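Local coordinates for protein Alp7A (Bacillus subtilis, PDB 5EC0) that probably polymerises into nucleotide-dependent actin-like filaments that help segregate a plasmid between daughter cells, at residues L129-L134 against D234-N239; N205-F210 against L223-K228; D319-Y324 against E352-V357. All blocks are in the same frame, centred on the assembly; numbering follows the deposited sequence.

Contact 1: L129-L134 against D234-N239; sequences LPIWLL and DSFVSN
Ile131, in the first turn of helix 131-134, leans with both branches on the strand 236-239. At CB the side chain forks. CG2 stands anti to the backbone N and reaches across to the strand, where it meets Phe236 CB at 3.8 Å and the backbone N atoms of Val237 and Ser238; one methyl thus touches three consecutive residues of the strand. The other branch leaves with CG1 beside the backbone N (chi1 -67°) and runs on extended (chi2 170°), and its CD1 ends in the plane of the Phe236 ring, 3.9 Å from CD2 at the edge. A beta-branched aliphatic suits this place, since its two arms serve backbone and ring, and the side chains of Ile131 and Phe236 cross at about a right angle. Actin-like proteins hold their nucleotide in a cleft between two domains; here the helix follows strand 119-129 of one domain's sheet, while 236-239 is an outermost strand of the other's. The contact bridges the two halves close to the cleft, the side chain of Trp132 being about 8 Å from the bound ADP. Ser238 OG comes to 3.3 Å from Trp132 CB, a tight van der Waals approach, while its hydrogen bond goes to Asp219 OD1; a small hydroxyl side chain lets the helix come this near. The indole turns off from the strand and takes Pro130 CG against one face, 3.4 Å above the plane, near the rim. Pro130 is the N-cap residue, a position that needs no N-H of its own, and its carbonyl O accepts a hydrogen bond from Leu134 N at 3.1 Å. Just after the helix, Lys135 NZ hydrogen-bonds Phe236 O.

Contact 2: N205-F210 against L223-K228; sequences NYDVVF and LPAGLK
Val208 and Leu223 form an antiparallel hydrogen-bonded pair: Val208 N donates to Leu223 O and Leu223 N to Val208 O, both at 2.8 Å. Beyond this pair 223-228 leaves the strand, and a side chain takes over the bonding. Asp207 OD1 accepts a hydrogen bond from Ala225 N at 2.9 Å through its anti lone pair, bent to an N-H...O angle of 142°, while OD2 faces Lys320 in a salt bridge. A short carboxylate serves two partners. The Val208-Leu223 pair lies at the open end of the hairpin of strands 207-213 and 218-223, whose sheet, with parallel strand 322-327 beyond, has the RNase H-like order of an actin-fold domain. Weaker C-H contacts follow the same seam, Ala225 CA lying 3.3 Å from Tyr206 O. A water accepts a hydrogen bond from Leu227 N at 2.7 Å and lies near Tyr206 O and Leu223 O. Gly226, with a positive phi of 88°, permits the turn that brings Leu227 back. Apolar contacts form the remainder: Leu223 CD1 sits over the centre of the Phe210 ring in a CH-pi contact, 3.7 Å from the centroid, and Leu227 CD2 touches Phe210 CE1 and Val208 CG2 at 4.1 Å.

Contact 3: D319-Y324 against E352-V357; sequences DKVYKY and ESNHIV
Tyr324 and His355 share one choice of first torsion: in each, CG stands beside the backbone N and anti to the carbonyl carbon (chi1 -63° and -65°); as the two residues pair in parallel and project from the same face of the sheet, the side chains lie side by side, pointing the same way. Their strands, 322-327 and 355-357, are parallel neighbours, joined by a beta-alpha-beta crossover whose connection runs through helices 328-333, 335-346 and 348-354. The ring planes lie within 8° of each other but are slid apart, with the closest approach Tyr324 CD1 to His355 CE1 at 3.4 Å. His355 suits the place because its flat ring can lie beside the tyrosine while ND1 hydrogen-bonds Tyr326 OH; the ring of Tyr346 also meets it with nearly parallel planes. Two backbone bonds set the register. Tyr324 N donates to Asn354 O at 2.7 Å, and Ile356 N to Tyr324 O at 2.8 Å. Asn354 is the last residue of its helix, so its carbonyl serves the strand where helix turns to strand.

Lys323 crosses the side chain of Asn354 at about a right angle. Its extended chain carries CE to 3.4 Å from Ser353 O, at the helix's C-terminal end, where a positive charge would probably be favoured. The ammonium hydrogen-bonds Gln202 O and makes a cation-pi contact with Tyr206. A water completes the link between lysine and helix end, accepting from Lys323 NZ at 3.0 Å and donating to Ser353 O at 2.6 Å.

From the N terminus the chain builds six strands of the eight-strand sheet before 129-134, the opening half of contact 1, then adds strands 153-159 and 166-179 before it enters the other sheet. There 205-210 and 223-228 close the short hairpin loop of contact 2, before 234-239 returns to complete contact 1; contact 2 is nested inside contact 1. Contact 3 follows in series, closing a largely helical loop. All three reach the same five-strand sheet: contact 1 joins one outermost strand to the other domain, contact 3 pairs the opposite outermost strand, and contact 2 lies between. Contacts 2 and 3 touch directly through neighbouring strands 207-213 and 322-327, where Val209 N approaches Lys323 O.

Contact 1: L129-L134 against D234-N239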
ATOM      1  N   LEU A 129      -1.608  -3.165  -9.800  1.00 26.31           N
ATOM      2  CA  LEU A 129      -3.012  -3.553  -9.617  1.00 26.67           C
ATOM      3  C   LEU A 129      -3.151  -4.778  -8.709  1.00 28.13           C
ATOM      4  O   LEU A 129      -2.332  -5.693  -8.772  1.00 37.97           O
ATOM      5  CB  LEU A 129      -3.674  -3.855 -10.961  1.00 24.67           C
ATOM      6  CG  LEU A 129      -4.041  -2.661 -11.840  1.00 29.58           C
ATOM      7  CD1 LEU A 129      -4.739  -3.165 -13.083  1.00 23.94           C
ATOM      8  CD2 LEU A 129      -4.922  -1.697 -11.061  1.00 24.85           C
ATOM      9  N   PRO A 130      -4.202  -4.806  -7.886  1.00 25.44           N
ATOM     10  CA  PRO A 130      -4.471  -5.963  -7.012  1.00 29.89           C
ATOM     11  C   PRO A 130      -4.887  -7.210  -7.800  1.00 27.96           C
ATOM     12  O   PRO A 130      -5.528  -7.110  -8.847  1.00 28.48           O
ATOM     13  CB  PRO A 130      -5.616  -5.476  -6.109  1.00 25.59           C
ATOM     14  CG  PRO A 130      -6.335  -4.408  -6.921  1.00 24.25           C
ATOM     15  CD  PRO A 130      -5.242  -3.759  -7.784  1.00 26.98           C
ATOM     16  N   ILE A 131      -4.522  -8.378  -7.283  1.00 26.44           N
ATOM     17  CA  ILE A 131      -4.804  -9.634  -7.960  1.00 22.60           C
ATOM     18  C   ILE A 131      -6.302  -9.873  -8.112  1.00 26.50           C
ATOM     19  O   ILE A 131      -6.749 -10.425  -9.126  1.00 33.03           O
ATOM     20  CB  ILE A 131      -4.113 -10.816  -7.227  1.00 29.37           C
ATOM     21  CG1 ILE A 131      -2.599 -10.675  -7.374  1.00 20.97           C
ATOM     22  CG2 ILE A 131      -4.559 -12.182  -7.780  1.00 29.37           C
ATOM     23  CD1 ILE A 131      -1.812 -11.617  -6.508  1.00 22.51           C
ATOM     24  N   TRP A 132      -7.094  -9.430  -7.143  1.00 23.85           N
ATOM     25  CA  TRP A 132      -8.523  -9.697  -7.214  1.00 27.81           C
ATOM     26  C   TRP A 132      -9.116  -8.955  -8.415  1.00 30.60           C
ATOM     27  O   TRP A 132     -10.079  -9.412  -9.024  1.00 37.64           O
ATOM     28  CB  TRP A 132      -9.244  -9.297  -5.917  1.00 32.38           C
ATOM     29  CG  TRP A 132      -9.283  -7.805  -5.637  1.00 41.09           C
ATOM     30  CD1 TRP A 132      -8.484  -7.113  -4.766  1.00 41.76           C
ATOM     31  CD2 TRP A 132     -10.176  -6.833  -6.217  1.00 37.11           C
ATOM     32  NE1 TRP A 132      -8.825  -5.784  -4.766  1.00 42.24           N
ATOM     33  CE2 TRP A 132      -9.848  -5.585  -5.646  1.00 41.88           C
ATOM     34  CE3 TRP A 132     -11.213  -6.907  -7.156  1.00 42.84           C
ATOM     35  CZ2 TRP A 132     -10.526  -4.409  -5.992  1.00 44.72           C
ATOM     36  CZ3 TRP A 132     -11.879  -5.734  -7.505  1.00 43.51           C
ATOM     37  CH2 TRP A 132     -11.533  -4.502  -6.920  1.00 45.38           C
ATOM     38  N   LEU A 133      -8.539  -7.807  -8.751  1.00 28.82           N
ATOM     39  CA  LEU A 133      -8.988  -7.078  -9.930  1.00 34.59           C
ATOM     40  C   LEU A 133      -8.456  -7.706 -11.238  1.00 32.40           C
ATOM     41  O   LEU A 133      -9.196  -7.854 -12.189  1.00 29.74           O
ATOM     42  CB  LEU A 133      -8.574  -5.610  -9.826  1.00 32.08           C
ATOM     43  CG  LEU A 133      -9.124  -4.693 -10.911  1.00 34.49           C
ATOM     44  CD1 LEU A 133     -10.619  -4.946 -11.130  1.00 38.35           C
ATOM     45  CD2 LEU A 133      -8.902  -3.265 -10.524  1.00 29.62           C
ATOM     46  N   LEU A 134      -7.177  -8.078 -11.277  1.00 33.73           N
ATOM     47  CA  LEU A 134      -6.597  -8.687 -12.481  1.00 29.98           C
ATOM     48  C   LEU A 134      -7.239 -10.024 -12.874  1.00 33.74           C
ATOM     49  O   LEU A 134      -7.444 -10.298 -14.056  1.00 29.33           O
ATOM     50  CB  LEU A 134      -5.090  -8.877 -12.296  1.00 29.51           C
ATOM     51  CG  LEU A 134      -4.327  -7.542 -12.262  1.00 33.88           C
ATOM     52  CD1 LEU A 134      -2.935  -7.678 -11.665  1.00 21.55           C
ATOM     53  CD2 LEU A 134      -4.241  -6.904 -13.654  1.00 28.95           C
ATOM     54  N   ASP A 234      -2.779 -19.514 -12.529  1.00 48.60           N
ATOM     55  CA  ASP A 234      -3.196 -20.280 -11.355  1.00 47.71           C
ATOM     56  C   ASP A 234      -2.316 -20.010 -10.140  1.00 45.68           C
ATOM     57  O   ASP A 234      -2.674 -20.380  -9.017  1.00 41.31           O
ATOM     58  CB  ASP A 234      -3.188 -21.779 -11.662  1.00 56.48           C
ATOM     59  CG  ASP A 234      -4.317 -22.191 -12.580  1.00 64.17           C
ATOM     60  OD1 ASP A 234      -5.480 -21.816 -12.294  1.00 64.09           O
ATOM     61  OD2 ASP A 234      -4.037 -22.891 -13.579  1.00 65.93           O
ATOM     62  N   SER A 235      -1.172 -19.364 -10.365  1.00 36.55           N
ATOM     63  CA  SER A 235      -0.227 -19.079  -9.289  1.00 42.57           C
ATOM     64  C   SER A 235      -0.565 -17.788  -8.546  1.00 41.47           C
ATOM     65  O   SER A 235       0.154 -17.393  -7.625  1.00 31.28           O
ATOM     66  CB  SER A 235       1.199 -18.991  -9.837  1.00 42.20           C
ATOM     67  OG  SER A 235       1.543 -20.166 -10.554  1.00 37.99           O
ATOM     68  N   PHE A 236      -1.656 -17.145  -8.963  1.00 33.36           N
ATOM     69  CA  PHE A 236      -2.119 -15.886  -8.378  1.00 33.89           C
ATOM     70  C   PHE A 236      -3.491 -16.089  -7.766  1.00 35.40           C
ATOM     71  O   PHE A 236      -4.437 -16.394  -8.491  1.00 43.29           O
ATOM     72  CB  PHE A 236      -2.244 -14.767  -9.429  1.00 32.40           C
ATOM     73  CG  PHE A 236      -0.966 -14.384 -10.123  1.00 31.76           C
ATOM     74  CD1 PHE A 236      -0.532 -15.080 -11.249  1.00 36.30           C
ATOM     75  CD2 PHE A 236      -0.253 -13.265  -9.715  1.00 30.32           C
ATOM     76  CE1 PHE A 236       0.620 -14.701 -11.918  1.00 32.57           C
ATOM     77  CE2 PHE A 236       0.907 -12.874 -10.369  1.00 30.02           C
ATOM     78  CZ  PHE A 236       1.346 -13.594 -11.478  1.00 31.12           C
ATOM     79  N   VAL A 237      -3.637 -15.889  -6.458  1.00 35.55           N
ATOM     80  CA  VAL A 237      -4.950 -16.075  -5.845  1.00 33.15           C
ATOM     81  C   VAL A 237      -5.278 -14.957  -4.855  1.00 40.73           C
ATOM     82  O   VAL A 237      -4.421 -14.527  -4.092  1.00 36.91           O
ATOM     83  CB  VAL A 237      -5.045 -17.448  -5.142  1.00 36.36           C
ATOM     84  CG1 VAL A 237      -6.320 -17.550  -4.317  1.00 35.03           C
ATOM     85  CG2 VAL A 237      -4.976 -18.594  -6.168  1.00 35.82           C
ATOM     86  N   SER A 238      -6.523 -14.475  -4.898  1.00 39.78           N
ATOM     87  CA  SER A 238      -7.009 -13.485  -3.944  1.00 32.57           C
ATOM     88  C   SER A 238      -8.168 -14.024  -3.093  1.00 33.84           C
ATOM     89  O   SER A 238      -9.066 -14.678  -3.617  1.00 41.98           O
ATOM     90  CB  SER A 238      -7.440 -12.221  -4.681  1.00 45.56           C
ATOM     91  OG  SER A 238      -7.623 -11.148  -3.775  1.00 45.04           O
ATOM     92  N   ASN A 239      -8.147 -13.748  -1.785  1.00 33.65           N
ATOM     93  CA  ASN A 239      -9.244 -14.141  -0.875  1.00 44.69           C
ATOM     94  C   ASN A 239      -9.994 -12.962  -0.270  1.00 54.65           C
ATOM     95  O   ASN A 239      -9.391 -11.916  -0.040  1.00 56.47           O
ATOM     96  CB  ASN A 239      -8.700 -14.982   0.271  1.00 57.43           C
ATOM     97  CG  ASN A 239      -8.262 -16.348  -0.164  1.00 63.88           C
ATOM     98  OD1 ASN A 239      -9.083 -17.230  -0.402  1.00 68.76           O
ATOM     99  ND2 ASN A 239      -6.954 -16.542  -0.263  1.00 69.19           N
TER

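Contact 2: N205-F210 against L223-K228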
ATOM      1  N   ASN A 205      16.345 -22.591  -3.141  1.00 40.09           N
ATOM      2  CA  ASN A 205      15.911 -23.947  -3.462  1.00 39.44           C
ATOM      3  C   ASN A 205      14.515 -24.311  -2.981  1.00 37.05           C
ATOM      4  O   ASN A 205      14.227 -25.477  -2.780  1.00 31.68           O
ATOM      5  CB  ASN A 205      16.892 -24.965  -2.875  1.00 41.17           C
ATOM      6  CG  ASN A 205      18.302 -24.744  -3.343  1.00 39.42           C
ATOM      7  OD1 ASN A 205      18.558 -24.603  -4.539  1.00 40.10           O
ATOM      8  ND2 ASN A 205      19.229 -24.685  -2.398  1.00 37.53           N
ATOM      9  N   TYR A 206      13.644 -23.335  -2.776  1.00 28.42           N
ATOM     10  CA  TYR A 206      12.305 -23.668  -2.320  1.00 28.50           C
ATOM     11  C   TYR A 206      11.291 -22.853  -3.105  1.00 40.58           C
ATOM     12  O   TYR A 206      11.482 -21.651  -3.328  1.00 40.51           O
ATOM     13  CB  TYR A 206      12.160 -23.421  -0.806  1.00 28.57           C
ATOM     14  CG  TYR A 206      13.109 -24.229   0.069  1.00 35.37           C
ATOM     15  CD1 TYR A 206      14.402 -23.787   0.323  1.00 39.13           C
ATOM     16  CD2 TYR A 206      12.706 -25.430   0.650  1.00 33.09           C
ATOM     17  CE1 TYR A 206      15.278 -24.530   1.116  1.00 37.06           C
ATOM     18  CE2 TYR A 206      13.569 -26.172   1.439  1.00 32.74           C
ATOM     19  CZ  TYR A 206      14.850 -25.714   1.676  1.00 44.53           C
ATOM     20  OH  TYR A 206      15.706 -26.449   2.474  1.00 43.89           O
ATOM     21  N   ASP A 207      10.230 -23.507  -3.562  1.00 35.43           N
ATOM     22  CA  ASP A 207       9.080 -22.750  -4.028  1.00 36.68           C
ATOM     23  C   ASP A 207       8.567 -21.953  -2.820  1.00 38.91           C
ATOM     24  O   ASP A 207       8.613 -22.435  -1.688  1.00 27.02           O
ATOM     25  CB  ASP A 207       7.991 -23.656  -4.594  1.00 29.96           C
ATOM     26  CG  ASP A 207       8.440 -24.420  -5.835  1.00 38.93           C
ATOM     27  OD1 ASP A 207       9.414 -24.010  -6.512  1.00 32.17           O
ATOM     28  OD2 ASP A 207       7.793 -25.441  -6.138  1.00 41.14           O
ATOM     29  N   VAL A 208       8.097 -20.740  -3.058  1.00 25.07           N
ATOM     30  CA  VAL A 208       7.676 -19.877  -1.979  1.00 25.08           C
ATOM     31  C   VAL A 208       6.261 -19.375  -2.201  1.00 32.63           C
ATOM     32  O   VAL A 208       5.929 -18.883  -3.291  1.00 28.91           O
ATOM     33  CB  VAL A 208       8.641 -18.672  -1.827  1.00 38.78           C
ATOM     34  CG1 VAL A 208       8.056 -17.609  -0.900  1.00 29.59           C
ATOM     35  CG2 VAL A 208       9.979 -19.153  -1.298  1.00 40.45           C
ATOM     36  N   VAL A 209       5.428 -19.496  -1.169  1.00 27.74           N
ATOM     37  CA  VAL A 209       4.122 -18.862  -1.200  1.00 30.28           C
ATOM     38  C   VAL A 209       4.174 -17.449  -0.593  1.00 34.64           C
ATOM     39  O   VAL A 209       4.294 -17.272   0.636  1.00 32.41           O
ATOM     40  CB  VAL A 209       3.065 -19.712  -0.471  1.00 35.40           C
ATOM     41  CG1 VAL A 209       1.706 -19.024  -0.507  1.00 25.77           C
ATOM     42  CG2 VAL A 209       2.982 -21.087  -1.111  1.00 27.83           C
ATOM     43  N   PHE A 210       4.096 -16.446  -1.467  1.00 26.17           N
ATOM     44  CA  PHE A 210       4.044 -15.045  -1.027  1.00 29.77           C
ATOM     45  C   PHE A 210       2.664 -14.721  -0.514  1.00 30.67           C
ATOM     46  O   PHE A 210       1.700 -14.839  -1.264  1.00 30.70           O
ATOM     47  CB  PHE A 210       4.386 -14.099  -2.166  1.00 29.73           C
ATOM     48  CG  PHE A 210       5.778 -13.554  -2.118  1.00 30.41           C
ATOM     49  CD1 PHE A 210       6.839 -14.345  -1.717  1.00 36.88           C
ATOM     50  CD2 PHE A 210       6.028 -12.245  -2.504  1.00 31.43           C
ATOM     51  CE1 PHE A 210       8.138 -13.839  -1.686  1.00 42.35           C
ATOM     52  CE2 PHE A 210       7.310 -11.722  -2.462  1.00 37.71           C
ATOM     53  CZ  PHE A 210       8.374 -12.526  -2.058  1.00 42.78           C
ATOM     54  N   LEU A 223       5.697 -18.584  -6.092  1.00 23.13           N
ATOM     55  CA  LEU A 223       6.954 -18.316  -6.790  1.00 25.28           C
ATOM     56  C   LEU A 223       7.848 -19.548  -6.817  1.00 32.02           C
ATOM     57  O   LEU A 223       8.262 -20.043  -5.767  1.00 31.98           O
ATOM     58  CB  LEU A 223       7.714 -17.156  -6.140  1.00 21.79           C
ATOM     59  CG  LEU A 223       6.929 -15.860  -5.886  1.00 29.07           C
ATOM     60  CD1 LEU A 223       7.807 -14.820  -5.225  1.00 28.88           C
ATOM     61  CD2 LEU A 223       6.337 -15.302  -7.156  1.00 24.40           C
ATOM     62  N   PRO A 224       8.162 -20.037  -8.023  1.00 37.44           N
ATOM     63  CA  PRO A 224       9.083 -21.164  -8.181  1.00 34.15           C
ATOM     64  C   PRO A 224      10.459 -20.828  -7.613  1.00 40.22           C
ATOM     65  O   PRO A 224      10.838 -19.653  -7.598  1.00 35.14           O
ATOM     66  CB  PRO A 224       9.146 -21.367  -9.704  1.00 35.41           C
ATOM     67  CG  PRO A 224       7.914 -20.710 -10.235  1.00 40.14           C
ATOM     68  CD  PRO A 224       7.663 -19.544  -9.316  1.00 40.77           C
ATOM     69  N   ALA A 225      11.168 -21.859  -7.163  1.00 35.23           N
ATOM     70  CA  ALA A 225      12.472 -21.763  -6.507  1.00 40.72           C
ATOM     71  C   ALA A 225      13.368 -20.637  -7.028  1.00 34.75           C
ATOM     72  O   ALA A 225      13.575 -20.504  -8.222  1.00 35.28           O
ATOM     73  CB  ALA A 225      13.205 -23.117  -6.641  1.00 37.92           C
ATOM     74  N   GLY A 226      13.910 -19.835  -6.117  1.00 33.82           N
ATOM     75  CA  GLY A 226      14.711 -18.689  -6.519  1.00 36.94           C
ATOM     76  C   GLY A 226      13.900 -17.417  -6.766  1.00 31.66           C
ATOM     77  O   GLY A 226      14.374 -16.498  -7.422  1.00 33.99           O
ATOM     78  N   LEU A 227      12.681 -17.374  -6.241  1.00 30.60           N
ATOM     79  CA  LEU A 227      11.815 -16.196  -6.358  1.00 31.00           C
ATOM     80  C   LEU A 227      11.630 -15.771  -7.821  1.00 34.58           C
ATOM     81  O   LEU A 227      11.681 -14.583  -8.158  1.00 32.47           O
ATOM     82  CB  LEU A 227      12.372 -15.035  -5.522  1.00 34.33           C
ATOM     83  CG  LEU A 227      12.635 -15.379  -4.047  1.00 40.11           C
ATOM     84  CD1 LEU A 227      13.293 -14.222  -3.312  1.00 32.81           C
ATOM     85  CD2 LEU A 227      11.353 -15.820  -3.322  1.00 27.80           C
ATOM     86  N   LYS A 228      11.400 -16.767  -8.672  1.00 32.62           N
ATOM     87  CA  LYS A 228      11.249 -16.580 -10.109  1.00 31.25           C
ATOM     88  C   LYS A 228       9.808 -16.199 -10.417  1.00 37.25           C
ATOM     89  O   LYS A 228       8.950 -16.319  -9.546  1.00 29.95           O
ATOM     90  CB  LYS A 228      11.670 -17.864 -10.851  1.00 33.03           C
ATOM     91  CG  LYS A 228      13.169 -18.133 -10.768  1.00 33.99           C
ATOM     92  CD  LYS A 228      13.559 -19.494 -11.305  1.00 59.20           C
ATOM     93  CE  LYS A 228      15.066 -19.713 -11.188  1.00 57.87           C
ATOM     94  NZ  LYS A 228      15.820 -18.555 -11.759  1.00 54.92           N
TER
HETATM   95  O   HOH W   1      11.110 -19.053  -4.750  0.86 17.69           O

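Contact 3: D319-Y324 against E352-V357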
ATOM      1  N   ASP A 319       6.103 -34.383  -1.845  1.00 63.08           N
ATOM      2  CA  ASP A 319       7.518 -34.525  -2.174  1.00 69.92           C
ATOM      3  C   ASP A 319       8.146 -33.134  -2.328  1.00 74.53           C
ATOM      4  O   ASP A 319       9.250 -32.978  -2.855  1.00 72.40           O
ATOM      5  CB  ASP A 319       7.712 -35.363  -3.441  1.00 76.52           C
ATOM      6  CG  ASP A 319       7.289 -34.636  -4.711  1.00 79.86           C
ATOM      7  OD1 ASP A 319       6.359 -33.797  -4.665  1.00 77.27           O
ATOM      8  OD2 ASP A 319       7.895 -34.919  -5.768  1.00 84.72           O
ATOM      9  N   LYS A 320       7.425 -32.121  -1.858  1.00 70.19           N
ATOM     10  CA  LYS A 320       7.924 -30.762  -1.916  1.00 71.64           C
ATOM     11  C   LYS A 320       7.788 -30.084  -0.569  1.00 66.33           C
ATOM     12  O   LYS A 320       6.823 -30.308   0.164  1.00 63.42           O
ATOM     13  CB  LYS A 320       7.184 -29.945  -2.985  1.00 74.26           C
ATOM     14  CG  LYS A 320       7.668 -30.190  -4.409  1.00 77.85           C
ATOM     15  CD  LYS A 320       7.487 -28.944  -5.271  1.00 75.37           C
ATOM     16  CE  LYS A 320       8.700 -28.714  -6.164  1.00 74.65           C
ATOM     17  NZ  LYS A 320       8.402 -27.815  -7.317  1.00 70.68           N
ATOM     18  N   VAL A 321       8.780 -29.264  -0.251  1.00 61.52           N
ATOM     19  CA  VAL A 321       8.710 -28.365   0.883  1.00 49.59           C
ATOM     20  C   VAL A 321       8.543 -26.946   0.352  1.00 50.14           C
ATOM     21  O   VAL A 321       9.379 -26.452  -0.405  1.00 40.49           O
ATOM     22  CB  VAL A 321       9.966 -28.463   1.770  1.00 49.99           C
ATOM     23  CG1 VAL A 321       9.833 -27.563   2.981  1.00 43.20           C
ATOM     24  CG2 VAL A 321      10.197 -29.904   2.211  1.00 48.43           C
ATOM     25  N   TYR A 322       7.433 -26.318   0.717  1.00 39.68           N
ATOM     26  CA  TYR A 322       7.231 -24.904   0.449  1.00 37.01           C
ATOM     27  C   TYR A 322       7.754 -24.065   1.606  1.00 38.11           C
ATOM     28  O   TYR A 322       7.770 -24.511   2.753  1.00 44.30           O
ATOM     29  CB  TYR A 322       5.753 -24.586   0.250  1.00 36.30           C
ATOM     30  CG  TYR A 322       5.138 -24.997  -1.068  1.00 44.72           C
ATOM     31  CD1 TYR A 322       5.901 -25.561  -2.085  1.00 42.70           C
ATOM     32  CD2 TYR A 322       3.774 -24.813  -1.296  1.00 41.41           C
ATOM     33  CE1 TYR A 322       5.317 -25.935  -3.286  1.00 43.68           C
ATOM     34  CE2 TYR A 322       3.189 -25.183  -2.485  1.00 38.18           C
ATOM     35  CZ  TYR A 322       3.958 -25.742  -3.477  1.00 39.36           C
ATOM     36  OH  TYR A 322       3.364 -26.103  -4.664  1.00 40.70           O
ATOM     37  N   LYS A 323       8.176 -22.843   1.308  1.00 33.84           N
ATOM     38  CA  LYS A 323       8.359 -21.834   2.346  1.00 38.01           C
ATOM     39  C   LYS A 323       7.304 -20.749   2.177  1.00 32.39           C
ATOM     40  O   LYS A 323       6.730 -20.587   1.097  1.00 32.09           O
ATOM     41  CB  LYS A 323       9.769 -21.240   2.312  1.00 32.29           C
ATOM     42  CG  LYS A 323      10.811 -22.180   2.916  1.00 39.31           C
ATOM     43  CD  LYS A 323      12.241 -21.672   2.760  1.00 38.71           C
ATOM     44  CE  LYS A 323      13.205 -22.562   3.522  1.00 36.66           C
ATOM     45  NZ  LYS A 323      14.606 -22.104   3.386  1.00 37.21           N
ATOM     46  N   TYR A 324       7.052 -20.021   3.258  1.00 35.26           N
ATOM     47  CA  TYR A 324       6.006 -19.009   3.298  1.00 33.64           C
ATOM     48  C   TYR A 324       6.602 -17.678   3.708  1.00 33.57           C
ATOM     49  O   TYR A 324       7.265 -17.572   4.753  1.00 35.32           O
ATOM     50  CB  TYR A 324       4.884 -19.437   4.258  1.00 36.29           C
ATOM     51  CG  TYR A 324       4.200 -20.700   3.782  1.00 37.12           C
ATOM     52  CD1 TYR A 324       4.797 -21.945   3.951  1.00 39.99           C
ATOM     53  CD2 TYR A 324       2.981 -20.641   3.127  1.00 38.52           C
ATOM     54  CE1 TYR A 324       4.198 -23.092   3.482  1.00 33.97           C
ATOM     55  CE2 TYR A 324       2.368 -21.774   2.668  1.00 32.16           C
ATOM     56  CZ  TYR A 324       2.984 -22.997   2.841  1.00 35.12           C
ATOM     57  OH  TYR A 324       2.371 -24.120   2.379  1.00 36.83           O
ATOM     58  N   GLU A 352      10.459 -21.642  12.213  1.00 40.27           N
ATOM     59  CA  GLU A 352      11.526 -20.656  12.063  1.00 43.32           C
ATOM     60  C   GLU A 352      12.113 -20.594  10.646  1.00 46.33           C
ATOM     61  O   GLU A 352      12.364 -19.504  10.131  1.00 43.08           O
ATOM     62  CB  GLU A 352      12.644 -20.930  13.079  1.00 49.41           C
ATOM     63  CG  GLU A 352      12.544 -20.081  14.354  1.00 58.31           C
ATOM     64  CD  GLU A 352      13.472 -20.548  15.472  1.00 74.46           C
ATOM     65  OE1 GLU A 352      14.611 -20.976  15.173  1.00 73.30           O
ATOM     66  OE2 GLU A 352      13.057 -20.489  16.653  1.00 81.35           O
ATOM     67  N   SER A 353      12.335 -21.741  10.007  1.00 39.47           N
ATOM     68  CA  SER A 353      13.000 -21.724   8.707  1.00 38.98           C
ATOM     69  C   SER A 353      12.025 -21.589   7.535  1.00 39.61           C
ATOM     70  O   SER A 353      12.404 -21.096   6.470  1.00 39.91           O
ATOM     71  CB  SER A 353      13.854 -22.979   8.524  1.00 48.66           C
ATOM     72  OG  SER A 353      13.062 -24.151   8.589  1.00 55.93           O
ATOM     73  N   ASN A 354      10.773 -21.999   7.725  1.00 36.68           N
ATOM     74  CA  ASN A 354       9.823 -22.033   6.605  1.00 36.89           C
ATOM     75  C   ASN A 354       8.696 -21.010   6.661  1.00 36.04           C
ATOM     76  O   ASN A 354       7.987 -20.830   5.672  1.00 37.31           O
ATOM     77  CB  ASN A 354       9.196 -23.423   6.479  1.00 39.11           C
ATOM     78  CG  ASN A 354      10.204 -24.485   6.086  1.00 43.67           C
ATOM     79  OD1 ASN A 354      11.401 -24.211   5.977  1.00 41.39           O
ATOM     80  ND2 ASN A 354       9.723 -25.705   5.881  1.00 46.12           N
ATOM     81  N   HIS A 355       8.494 -20.355   7.803  1.00 33.30           N
ATOM     82  CA  HIS A 355       7.438 -19.359   7.870  1.00 32.95           C
ATOM     83  C   HIS A 355       8.031 -18.019   8.280  1.00 33.62           C
ATOM     84  O   HIS A 355       8.223 -17.741   9.462  1.00 38.56           O
ATOM     85  CB  HIS A 355       6.317 -19.832   8.805  1.00 32.77           C
ATOM     86  CG  HIS A 355       5.595 -21.052   8.298  1.00 37.40           C
ATOM     87  ND1 HIS A 355       4.454 -20.977   7.523  1.00 40.01           N
ATOM     88  CD2 HIS A 355       5.868 -22.373   8.440  1.00 34.56           C
ATOM     89  CE1 HIS A 355       4.049 -22.202   7.218  1.00 35.16           C
ATOM     90  NE2 HIS A 355       4.890 -23.064   7.764  1.00 36.04           N
ATOM     91  N   ILE A 356       8.342 -17.214   7.260  1.00 34.93           N
ATOM     92  CA  ILE A 356       9.080 -15.961   7.402  1.00 34.74           C
ATOM     93  C   ILE A 356       8.178 -14.730   7.235  1.00 28.50           C
ATOM     94  O   ILE A 356       7.440 -14.606   6.257  1.00 31.24           O
ATOM     95  CB  ILE A 356      10.238 -15.855   6.360  1.00 39.40           C
ATOM     96  CG1 ILE A 356      11.022 -17.172   6.241  1.00 36.12           C
ATOM     97  CG2 ILE A 356      11.143 -14.675   6.677  1.00 26.12           C
ATOM     98  CD1 ILE A 356      11.783 -17.571   7.496  1.00 36.74           C
ATOM     99  N   VAL A 357       8.221 -13.833   8.209  1.00 31.69           N
ATOM    100  CA  VAL A 357       7.533 -12.562   8.083  1.00 26.27           C
ATOM    101  C   VAL A 357       8.563 -11.583   7.541  1.00 28.75           C
ATOM    102  O   VAL A 357       9.647 -11.449   8.112  1.00 27.50           O
ATOM    103  CB  VAL A 357       6.948 -12.066   9.432  1.00 38.49           C
ATOM    104  CG1 VAL A 357       6.229 -10.705   9.252  1.00 26.43           C
ATOM    105  CG2 VAL A 357       6.004 -13.121  10.032  1.00 24.93           C
TER
HETATM  106  O   HOH W   2      14.579 -19.952   5.517  1.00 39.00           O